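Local coordinates for At5g01750 protein (PDB 1ZXU), which is of unknown function but might be related to the phospholipid scramblase and tubby-like superfamily of membrane-tethered transcription factors, at residues A198-A201 and S202-I206; G24-V27 and V28-Y32; E69-F72 and G73-D76. One frame throughout, in Å; residues are numbered along the deposited sequence.

Contact 1 (A198-A201 and S202-I206)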
loop_
_atom_site.group_PDB
_atom_site.type_symbol
_atom_site.label_atom_id
_atom_site.label_comp_id
_atom_site.label_asym_id
_atom_site.label_seq_id
_atom_site.Cartn_x
_atom_site.Cartn_y
_atom_site.Cartn_z
ATOM N N ALA A 198 -6.691 -1.265 0.746
ATOM C CA ALA A 198 -5.683 -1.409 1.833
ATOM C C ALA A 198 -4.397 -1.924 1.209
ATOM O O ALA A 198 -3.296 -1.486 1.523
ATOM C CB ALA A 198 -6.151 -2.336 2.948
ATOM N N PHE A 199 -4.556 -2.839 0.272
ATOM C CA PHE A 199 -3.369 -3.312 -0.462
ATOM C C PHE A 199 -2.673 -2.120 -1.176
ATOM O O PHE A 199 -1.473 -1.895 -1.018
ATOM C CB PHE A 199 -3.859 -4.352 -1.476
ATOM C CG PHE A 199 -2.799 -4.751 -2.477
ATOM C CD1 PHE A 199 -1.529 -5.211 -2.051
ATOM C CD2 PHE A 199 -3.046 -4.594 -3.850
ATOM C CE1 PHE A 199 -0.540 -5.572 -2.961
ATOM C CE2 PHE A 199 -2.089 -4.991 -4.764
ATOM C CZ PHE A 199 -0.806 -5.446 -4.349
ATOM N N ILE A 200 -3.420 -1.325 -1.935
ATOM C CA ILE A 200 -2.796 -0.187 -2.590
ATOM C C ILE A 200 -2.153 0.838 -1.597
ATOM O O ILE A 200 -1.036 1.322 -1.815
ATOM C CB ILE A 200 -3.784 0.514 -3.532
ATOM C CG1 ILE A 200 -4.357 -0.511 -4.542
ATOM C CG2 ILE A 200 -3.044 1.732 -4.151
ATOM C CD1 ILE A 200 -3.297 -1.169 -5.447
ATOM N N ALA A 201 -2.828 1.075 -0.473
ATOM C CA ALA A 201 -2.311 1.995 0.549
ATOM C C ALA A 201 -0.994 1.408 1.064
ATOM O O ALA A 201 -0.059 2.162 1.237
ATOM C CB ALA A 201 -3.295 2.104 1.732
ATOM N N SER A 202 -0.886 0.079 1.228
ATOM C CA SER A 202 0.407 -0.413 1.687
ATOM C C SER A 202 1.543 -0.182 0.687
ATOM O O SER A 202 2.715 0.058 1.063
ATOM C CB SER A 202 0.303 -1.910 2.073
ATOM O OG SER A 202 0.295 -2.696 0.890
ATOM N N LEU A 203 1.211 -0.235 -0.621
ATOM C CA LEU A 203 2.205 0.034 -1.635
ATOM C C LEU A 203 2.658 1.491 -1.596
ATOM O O LEU A 203 3.813 1.787 -1.841
ATOM C CB LEU A 203 1.669 -0.362 -3.045
ATOM C CG LEU A 203 1.388 -1.860 -3.180
ATOM C CD1 LEU A 203 0.904 -2.131 -4.655
ATOM C CD2 LEU A 203 2.641 -2.701 -2.954
ATOM N N VAL A 204 1.698 2.410 -1.393
ATOM C CA VAL A 204 1.996 3.827 -1.266
ATOM C C VAL A 204 2.959 4.070 -0.108
ATOM O O VAL A 204 3.943 4.823 -0.251
ATOM C CB VAL A 204 0.709 4.621 -1.078
ATOM C CG1 VAL A 204 1.034 6.126 -0.664
ATOM C CG2 VAL A 204 -0.136 4.523 -2.392
ATOM N N VAL A 205 2.723 3.359 0.982
ATOM C CA VAL A 205 3.616 3.408 2.145
ATOM C C VAL A 205 5.045 2.953 1.789
ATOM O O VAL A 205 6.019 3.614 2.134
ATOM C CB VAL A 205 3.046 2.636 3.337
ATOM C CG1 VAL A 205 4.085 2.585 4.485
ATOM C CG2 VAL A 205 1.709 3.321 3.800
ATOM N N ILE A 206 5.137 1.832 1.114
ATOM C CA ILE A 206 6.452 1.333 0.650
ATOM C C ILE A 206 7.139 2.312 -0.327
ATOM O O ILE A 206 8.371 2.541 -0.243
ATOM C CB ILE A 206 6.301 -0.073 0.023
ATOM C CG1 ILE A 206 5.950 -1.074 1.127
ATOM C CG2 ILE A 206 7.587 -0.481 -0.668
ATOM C CD1 ILE A 206 5.472 -2.441 0.603
#
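F199 and L203 illustrate how a buried helix can use side chains as well as backbone to fasten successive turns. The phenylalanine holds CG anti to the backbone N (chi1 170°), which carries the ring along the helix toward the next turn. There L203 lays its CD1 methyl over one face of the ring in a CH-pi contact, 4.2 Å from the F199 ring centroid; F199 CZ is nearest, 3.7 Å from L203 CD1.

The tightest point is polar. F199 O receives S202 OG at 2.7 Å, a bond lying in the carbonyl plane on a lone pair, and also accepts L203 N at 3.2 Å, so that two donors grip one oxygen. With chi1 77° the serine hydroxyl lies between its own N and carbonyl carbon, folded back on the preceding turn. The same OG is hydrogen-bonded to Y117 OH, satisfying the buried hydroxyl from both helix and barrel wall.

The loose part is aliphatic: I200 CD1 stands 4.4 Å from L203 CD1, and I200 CG2 lies equally far from V204 CG2. Here helical bonds, such as V204 N to I200 O at 3.0 Å, keep the turns together, with these methyl pairs only at the edge of contact; I200 also packs on M40 and V195. Neither part has a solvent side: every touching residue is buried.

The centre of the contact lies about 1 Å from the centre of the chain, on helix 197-211 running through a closed antiparallel barrel, consistent with the tubby-like fold of this family's clan, Tubby_C. A201 rests on F65 of strand 63-68 and M40 of strand 38-43, V204 meets I42, V205 reaches L91 of strand 87-92, and the F199 ring also meets Y117 edge-to-face and F146.

Contact 2 (G24-V27 and V28-Y32)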
loop_
_atom_site.group_PDB
_atom_site.type_symbol
_atom_site.label_atom_id
_atom_site.label_comp_id
_atom_site.label_asym_id
_atom_site.label_seq_id
_atom_site.Cartn_x
_atom_site.Cartn_y
_atom_site.Cartn_z
ATOM N N GLY A 24 -9.713 -11.221 -8.597
ATOM C CA GLY A 24 -8.240 -11.067 -8.453
ATOM C C GLY A 24 -7.854 -9.734 -7.842
ATOM O O GLY A 24 -6.675 -9.347 -7.884
ATOM N N GLY A 25 -8.837 -9.029 -7.281
ATOM C CA GLY A 25 -8.585 -7.704 -6.704
ATOM C C GLY A 25 -8.392 -7.706 -5.183
ATOM O O GLY A 25 -7.970 -6.698 -4.613
ATOM N N VAL A 26 -8.719 -8.812 -4.538
ATOM C CA VAL A 26 -8.739 -8.889 -3.069
ATOM C C VAL A 26 -7.403 -9.451 -2.591
ATOM O O VAL A 26 -6.933 -10.487 -3.091
ATOM C CB VAL A 26 -9.939 -9.708 -2.553
ATOM C CG1 VAL A 26 -10.206 -10.919 -3.431
ATOM C CG2 VAL A 26 -9.764 -10.123 -1.080
ATOM N N VAL A 27 -6.782 -8.762 -1.629
ATOM C CA VAL A 27 -5.449 -9.143 -1.175
ATOM C C VAL A 27 -5.409 -9.169 0.366
ATOM O O VAL A 27 -4.965 -10.169 0.981
ATOM C CB VAL A 27 -4.353 -8.205 -1.728
ATOM C CG1 VAL A 27 -3.037 -8.573 -1.141
ATOM C CG2 VAL A 27 -4.238 -8.358 -3.260
ATOM N N VAL A 28 -5.915 -8.108 0.954
ATOM C CA VAL A 28 -5.886 -7.954 2.409
ATOM C C VAL A 28 -7.186 -8.471 2.995
ATOM O O VAL A 28 -7.175 -9.342 3.911
ATOM C CB VAL A 28 -5.602 -6.451 2.828
ATOM C CG1 VAL A 28 -5.854 -6.228 4.371
ATOM C CG2 VAL A 28 -4.199 -6.007 2.383
ATOM N N ASP A 29 -8.284 -7.965 2.452
ATOM C CA ASP A 29 -9.648 -8.277 2.942
ATOM C C ASP A 29 -10.665 -7.776 1.918
ATOM O O ASP A 29 -10.603 -6.624 1.476
ATOM C CB ASP A 29 -9.896 -7.579 4.291
ATOM C CG ASP A 29 -11.214 -8.069 5.019
ATOM O OD1 ASP A 29 -12.302 -8.158 4.404
ATOM O OD2 ASP A 29 -11.146 -8.307 6.251
ATOM N N PRO A 30 -11.661 -8.618 1.576
ATOM C CA PRO A 30 -12.688 -8.132 0.640
ATOM C C PRO A 30 -13.442 -6.869 1.077
ATOM O O PRO A 30 -14.000 -6.185 0.236
ATOM C CB PRO A 30 -13.664 -9.343 0.511
ATOM C CG PRO A 30 -13.399 -10.178 1.704
ATOM C CD PRO A 30 -11.902 -10.012 2.003
ATOM N N LYS A 31 -13.446 -6.523 2.363
ATOM C CA LYS A 31 -14.095 -5.297 2.800
ATOM C C LYS A 31 -13.417 -4.008 2.289
ATOM O O LYS A 31 -14.003 -2.921 2.347
ATOM C CB LYS A 31 -14.267 -5.257 4.324
ATOM C CG LYS A 31 -13.019 -4.869 5.091
ATOM C CD LYS A 31 -13.271 -4.690 6.547
ATOM C CE LYS A 31 -12.471 -5.697 7.352
ATOM N NZ LYS A 31 -12.829 -5.681 8.812
ATOM N N TYR A 32 -12.195 -4.158 1.764
ATOM C CA TYR A 32 -11.480 -3.013 1.216
ATOM C C TYR A 32 -11.643 -2.932 -0.294
ATOM O O TYR A 32 -10.875 -2.286 -0.969
ATOM C CB TYR A 32 -10.002 -3.119 1.613
ATOM C CG TYR A 32 -9.807 -2.981 3.088
ATOM C CD1 TYR A 32 -10.091 -1.802 3.743
ATOM C CD2 TYR A 32 -9.369 -4.048 3.819
ATOM C CE1 TYR A 32 -9.941 -1.715 5.119
ATOM C CE2 TYR A 32 -9.219 -3.976 5.182
ATOM C CZ TYR A 32 -9.494 -2.819 5.808
ATOM O OH TYR A 32 -9.316 -2.806 7.173
#
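V26 turns its CG2 methyl opposite the backbone N, with CG1 wedged between N and the carbonyl carbon (chi1 39°), and thereby directs CG2 across the bend at P30. The second decisive torsion belongs to D29, whose chi1 of -169° swings the carboxylate forward along the chain, in reach of the amide two residues on. These two rotations show how local contacts help to shape a short loop.

Across the bend the touch is slight and apolar. V26 CG2 sits 3.8 Å from P30 CD and 3.6 Å from P30 N, the valine branch meeting the pyrrolidine ring at a slant, on the exposed side of the loop. V27 and V28 turn their side chains to the protein instead: V27 packs on F199 and Y117, V28 on Y117 and on V88 and V89 of strand 87-92. Backbone amides on this inner side find a common acceptor, since the N-H groups of V27, V28 and D29 all donate to D196 OD2, and three N-H dipoles converging on that oxygen would probably stabilise its negative charge.

Beyond the bend the loop bonds to itself. K31 N gives an almost straight bond of 2.9 Å to D29 OD1, approaching on the anti side and 29° out of the carboxylate plane, while Y32 N bonds to D29 O at 2.9 Å. The aliphatic part of K31 then crosses the tyrosine, its CG lying 3.9 Å above the plane of the Y32 ring and over the ring centre.

An aspartate whose OD1 accepts the amide two residues ahead defines an Asx turn. Here, with proline following the aspartate, it opens the short 3-10 segment 30-31 in the loop leading to strand 38-43 of the barrel.

Contact 3 (E69-F72 and G73-D76)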
loop_
_atom_site.group_PDB
_atom_site.type_symbol
_atom_site.label_atom_id
_atom_site.label_comp_id
_atom_site.label_asym_id
_atom_site.label_seq_id
_atom_site.Cartn_x
_atom_site.Cartn_y
_atom_site.Cartn_z
ATOM N N GLU A 69 5.095 4.256 12.698
ATOM C CA GLU A 69 6.095 3.291 13.195
ATOM C C GLU A 69 5.607 2.944 14.623
ATOM O O GLU A 69 5.436 3.842 15.444
ATOM C CB GLU A 69 7.483 3.975 13.261
ATOM C CG GLU A 69 8.170 4.078 11.887
ATOM C CD GLU A 69 9.491 4.896 11.898
ATOM O OE1 GLU A 69 9.873 5.397 12.973
ATOM O OE2 GLU A 69 10.105 5.042 10.820
ATOM N N PRO A 70 5.293 1.670 14.880
ATOM C CA PRO A 70 4.624 1.286 16.155
ATOM C C PRO A 70 5.558 1.413 17.359
ATOM O O PRO A 70 5.040 1.562 18.501
ATOM C CB PRO A 70 4.269 -0.170 15.958
ATOM C CG PRO A 70 5.256 -0.706 14.873
ATOM C CD PRO A 70 5.462 0.537 13.963
ATOM N N VAL A 71 6.862 1.337 17.107
ATOM C CA VAL A 71 7.828 1.376 18.238
ATOM C C VAL A 71 8.875 2.447 18.047
ATOM O O VAL A 71 9.490 2.573 16.992
ATOM C CB VAL A 71 8.511 -0.017 18.477
ATOM C CG1 VAL A 71 9.533 0.065 19.613
ATOM C CG2 VAL A 71 7.511 -1.141 18.696
ATOM N N PHE A 72 9.059 3.247 19.096
ATOM C CA PHE A 72 10.014 4.337 19.083
ATOM C C PHE A 72 11.463 3.831 18.895
ATOM O O PHE A 72 11.872 2.832 19.482
ATOM C CB PHE A 72 9.904 5.078 20.441
ATOM C CG PHE A 72 10.629 6.376 20.453
ATOM C CD1 PHE A 72 9.931 7.582 20.297
ATOM C CD2 PHE A 72 12.024 6.387 20.659
ATOM C CE1 PHE A 72 10.637 8.792 20.323
ATOM C CE2 PHE A 72 12.734 7.592 20.718
ATOM C CZ PHE A 72 12.059 8.772 20.534
ATOM N N GLY A 73 12.231 4.512 18.067
ATOM C CA GLY A 73 13.649 4.149 17.835
ATOM C C GLY A 73 13.926 2.844 17.094
ATOM O O GLY A 73 15.091 2.367 17.056
ATOM N N LEU A 74 12.862 2.256 16.530
ATOM C CA LEU A 74 12.966 1.112 15.631
ATOM C C LEU A 74 12.319 1.596 14.346
ATOM O O LEU A 74 11.243 2.155 14.368
ATOM C CB LEU A 74 12.243 -0.108 16.224
ATOM C CG LEU A 74 12.701 -0.561 17.646
ATOM C CD1 LEU A 74 11.959 -1.785 18.089
ATOM C CD2 LEU A 74 14.203 -0.809 17.769
ATOM N N HIS A 75 12.972 1.380 13.212
ATOM C CA HIS A 75 12.503 1.965 11.981
ATOM C C HIS A 75 12.206 0.904 10.920
ATOM O O HIS A 75 11.986 1.246 9.772
ATOM C CB HIS A 75 13.521 2.977 11.442
ATOM C CG HIS A 75 13.764 4.128 12.363
ATOM N ND1 HIS A 75 12.847 5.142 12.548
ATOM C CD2 HIS A 75 14.830 4.435 13.142
ATOM C CE1 HIS A 75 13.339 6.026 13.399
ATOM N NE2 HIS A 75 14.543 5.623 13.769
ATOM N N ASP A 76 12.150 -0.352 11.332
ATOM C CA ASP A 76 12.027 -1.461 10.404
ATOM C C ASP A 76 10.544 -1.837 10.141
ATOM O O ASP A 76 10.268 -2.710 9.342
ATOM C CB ASP A 76 12.774 -2.663 10.967
ATOM C CG ASP A 76 12.156 -3.200 12.261
ATOM O OD1 ASP A 76 11.841 -2.395 13.185
ATOM O OD2 ASP A 76 11.997 -4.430 12.372
HETATM O O HOH W 1 8.585 0.715 14.794
#
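H75 ND1 donates two weak hydrogen bonds to the E69 carboxylate, lying 3.0 Å from E69 OE1 and 3.2 Å from E69 OE2. The second is much the straighter, with OE2 at the ring edge and in its plane, although carboxylate and imidazole planes stand 69° apart. E69 OE2 also forms a salt bridge with R212, its stronger partner. An alanine in place of E69 is likely to cost R212 this counter-charge and leave the H75 ring freer to turn.

Further out, a water accepts from V71 N and donates to L74 O, at 3.0 Å from V71 N and 3.1 Å from L74 O, bridging the arms of a type II beta turn. The turn's own bond, L74 N to V71 O, is long and weak, and G73 takes its third position with phi 69°. The apolar packing lies on one flank, where V71 and L74 lie alongside each other with V71 CG1 only 3.4 Å from L74 CD1, tighter than usual.

With arginine and histidine on one carboxylate, this exposed loop relies on charge and water; E69 would probably help to stabilise a protonated H75, though R212 on the same carboxylate would weaken the effect.

The three contacts show how chemistry follows depth. Contact 1 is core, within the helix at the heart of the barrel, and combines aromatic and aliphatic packing with regular helical bonds. Contacts 2 and 3 are surface loops: contact 2 pairs an apolar touch with an Asx turn and amides bonded to D196, whereas contact 3 rests on a carboxylate, a weakly bonded histidine and a water. Contacts 1 and 2 touch directly, A198 CB meeting Y32 CG at 3.7 Å, and share D196, whose OD2 takes the amides of the loop before strand 38-43 and whose OD1 takes F199 N. Contact 3 is remote, its nearest atoms about 8 Å from contact 1 and about 16 Å from contact 2.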